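Local coordinates for restriction endonuclease Hpy99I (Helicobacter pylori, PDB 3GOX), which cuts DNA at its recognition sequence as a type II restriction endonuclease of the beta-beta-alpha-Me family, binding zinc as well as target DNA, at the interface of chains A and B. Numbering follows the deposited sequence. Chains: chain A/B, Restriction endonuclease Hpy99I.

The interface of chains A and B. Residues chain A 79-80, 182, 187; chain B 143-145.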
ATOM      1  N   ASN A  79      13.039  10.811  -4.056  1.00 14.17           N
ATOM      2  CA  ASN A  79      12.530  10.047  -5.192  1.00 13.89           C
ATOM      3  C   ASN A  79      11.684  10.837  -6.170  1.00 14.07           C
ATOM      4  O   ASN A  79      11.275  10.284  -7.198  1.00 14.66           O
ATOM      5  CB  ASN A  79      11.757   8.804  -4.737  1.00 14.36           C
ATOM      6  CG  ASN A  79      10.372   9.143  -4.238  1.00 15.39           C
ATOM      7  OD1 ASN A  79      10.201  10.107  -3.529  1.00 15.20           O
ATOM      8  ND2 ASN A  79       9.387   8.350  -4.612  1.00 20.81           N
ATOM      9  N   ILE A  80      11.434  12.113  -5.871  1.00 14.08           N
ATOM     10  CA  ILE A  80      10.704  12.975  -6.798  1.00 14.06           C
ATOM     11  C   ILE A  80      11.719  13.936  -7.396  1.00 14.90           C
ATOM     12  O   ILE A  80      12.156  13.748  -8.532  1.00 16.92           O
ATOM     13  CB  ILE A  80       9.501  13.680  -6.113  1.00 14.36           C
ATOM     14  CG1 ILE A  80       8.567  12.643  -5.469  1.00 16.26           C
ATOM     15  CG2 ILE A  80       8.758  14.547  -7.109  1.00 15.32           C
ATOM     16  CD1 ILE A  80       7.999  11.629  -6.394  1.00 17.24           C
ATOM     17  N   LYS A 182      -1.728   8.228  -6.795  1.00 16.38           N
ATOM     18  CA  LYS A 182      -1.797   9.694  -6.721  1.00 17.11           C
ATOM     19  C   LYS A 182      -3.235  10.223  -6.682  1.00 17.61           C
ATOM     20  O   LYS A 182      -3.481  11.368  -7.047  1.00 18.09           O
ATOM     21  CB  LYS A 182      -1.001  10.342  -7.868  1.00 17.46           C
ATOM     22  CG  LYS A 182       0.373   9.710  -8.110  1.00 19.26           C
ATOM     23  CD  LYS A 182       1.145  10.380  -9.253  1.00 21.31           C
ATOM     24  CE  LYS A 182       2.187   9.434  -9.891  1.00 22.45           C
ATOM     25  NZ  LYS A 182       3.091  10.131 -10.881  1.00 25.18           N
ATOM     26  N   PHE A 187      -3.906   7.374 -13.597  1.00 24.13           N
ATOM     27  CA  PHE A 187      -3.037   6.246 -13.266  1.00 23.46           C
ATOM     28  C   PHE A 187      -3.826   4.971 -13.012  1.00 23.26           C
ATOM     29  O   PHE A 187      -3.332   3.873 -13.249  1.00 22.95           O
ATOM     30  CB  PHE A 187      -2.089   6.610 -12.112  1.00 23.28           C
ATOM     31  CG  PHE A 187      -1.122   7.711 -12.483  1.00 22.38           C
ATOM     32  CD1 PHE A 187      -0.121   7.490 -13.427  1.00 22.43           C
ATOM     33  CD2 PHE A 187      -1.247   8.981 -11.939  1.00 23.98           C
ATOM     34  CE1 PHE A 187       0.730   8.503 -13.802  1.00 22.76           C
ATOM     35  CE2 PHE A 187      -0.389  10.005 -12.313  1.00 25.23           C
ATOM     36  CZ  PHE A 187       0.599   9.769 -13.251  1.00 23.46           C
TER
ATOM     37  N   CYS B 143       3.027   4.040 -12.669  1.00 16.05           N
ATOM     38  CA  CYS B 143       2.966   5.357 -12.021  1.00 15.28           C
ATOM     39  C   CYS B 143       3.773   6.435 -12.724  1.00 14.92           C
ATOM     40  O   CYS B 143       3.653   7.592 -12.381  1.00 15.80           O
ATOM     41  CB  CYS B 143       3.402   5.268 -10.559  1.00 16.27           C
ATOM     42  SG  CYS B 143       5.172   4.880 -10.327  1.00 15.53           S
ATOM     43  N   GLU B 144       4.621   6.038 -13.673  1.00 15.36           N
ATOM     44  CA  GLU B 144       5.435   6.948 -14.482  1.00 15.75           C
ATOM     45  C   GLU B 144       6.502   7.727 -13.698  1.00 16.35           C
ATOM     46  O   GLU B 144       7.116   8.679 -14.216  1.00 16.42           O
ATOM     47  CB  GLU B 144       4.544   7.878 -15.326  1.00 16.31           C
ATOM     48  CG  GLU B 144       3.568   7.104 -16.200  1.00 18.98           C
ATOM     49  CD  GLU B 144       2.718   8.003 -17.079  1.00 22.39           C
ATOM     50  OE1 GLU B 144       2.735   9.234 -16.886  1.00 24.95           O
ATOM     51  OE2 GLU B 144       2.012   7.465 -17.963  1.00 27.49           O
ATOM     52  N   LYS B 145       6.767   7.294 -12.473  1.00 15.67           N
ATOM     53  CA  LYS B 145       7.774   7.941 -11.660  1.00 15.76           C
ATOM     54  C   LYS B 145       9.147   7.423 -12.058  1.00 15.62           C
ATOM     55  O   LYS B 145       9.351   6.234 -12.264  1.00 14.88           O
ATOM     56  CB  LYS B 145       7.519   7.732 -10.161  1.00 16.58           C
ATOM     57  CG  LYS B 145       6.246   8.372  -9.648  1.00 16.66           C
ATOM     58  CD  LYS B 145       6.198   8.590  -8.105  1.00 17.83           C
ATOM     59  CE  LYS B 145       6.353   7.346  -7.262  1.00 18.92           C
ATOM     60  NZ  LYS B 145       5.269   6.339  -7.402  1.00 17.28           N
TER
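The side-chain amino nitrogen NZ of A:Lys182 donates a hydrogen bond of 3.0 Å to the main-chain carbonyl oxygen O of B:Cys143. A C=O...N angle of 165° places the donor nearly in line with the carbonyl. B:Cys143 belongs to the CXXC half of a four-cysteine zinc site (B:Cys140, B:Cys143, B:Cys171 and B:Cys174) in this beta-beta-alpha-Me endonuclease, so the bond falls on the backbone of a zinc-binding loop of the partner chain and may help fix that loop against chain A. In the two-fold symmetric dimer of the deposited assembly, probably the DNA-cutting form, each contact has a twin with the chains exchanged. A:Lys182 reaches across with CG anti to the carbonyl carbon and the rest of the chain extended. The same oxygen is neighboured by the A:Phe187 ring, whose CE1 lies 3.4 Å from O of B:Cys143. That ring may also help to hold the lysine chain within chain A, since CE of A:Lys182 sits 3.5 Å above one ring face, offset toward the rim.

B:Glu144 reaches the ring at its edge, with CG in the ring plane and CD 3.9 Å from CE1 of A:Phe187. Ring and carboxylate planes are 89° apart, a perpendicular meeting rather than a stack. OE1 of B:Glu144 is 6.1 Å from NZ of A:Lys182, too far for a salt bridge, although the opposite charges may still attract weakly.

On the other flank, B:Lys145 passes A:Lys182 in the opposite direction, and its aliphatic stem rather than its charge makes the contacts. CG lies 3.8 Å from NZ of A:Lys182, while CD packs 3.9 Å from the CD1 methyl of A:Ile80 at an oblique crossing. The B:Lys145 chain is bent at chi3 and chi4. NZ of A:Lys182 and NZ of B:Lys145 are 5.6 Å apart, like charges not in contact that may repel weakly. Beyond A:Ile80, the carboxamide ND2 of A:Asn79 comes only loosely against CE of B:Lys145.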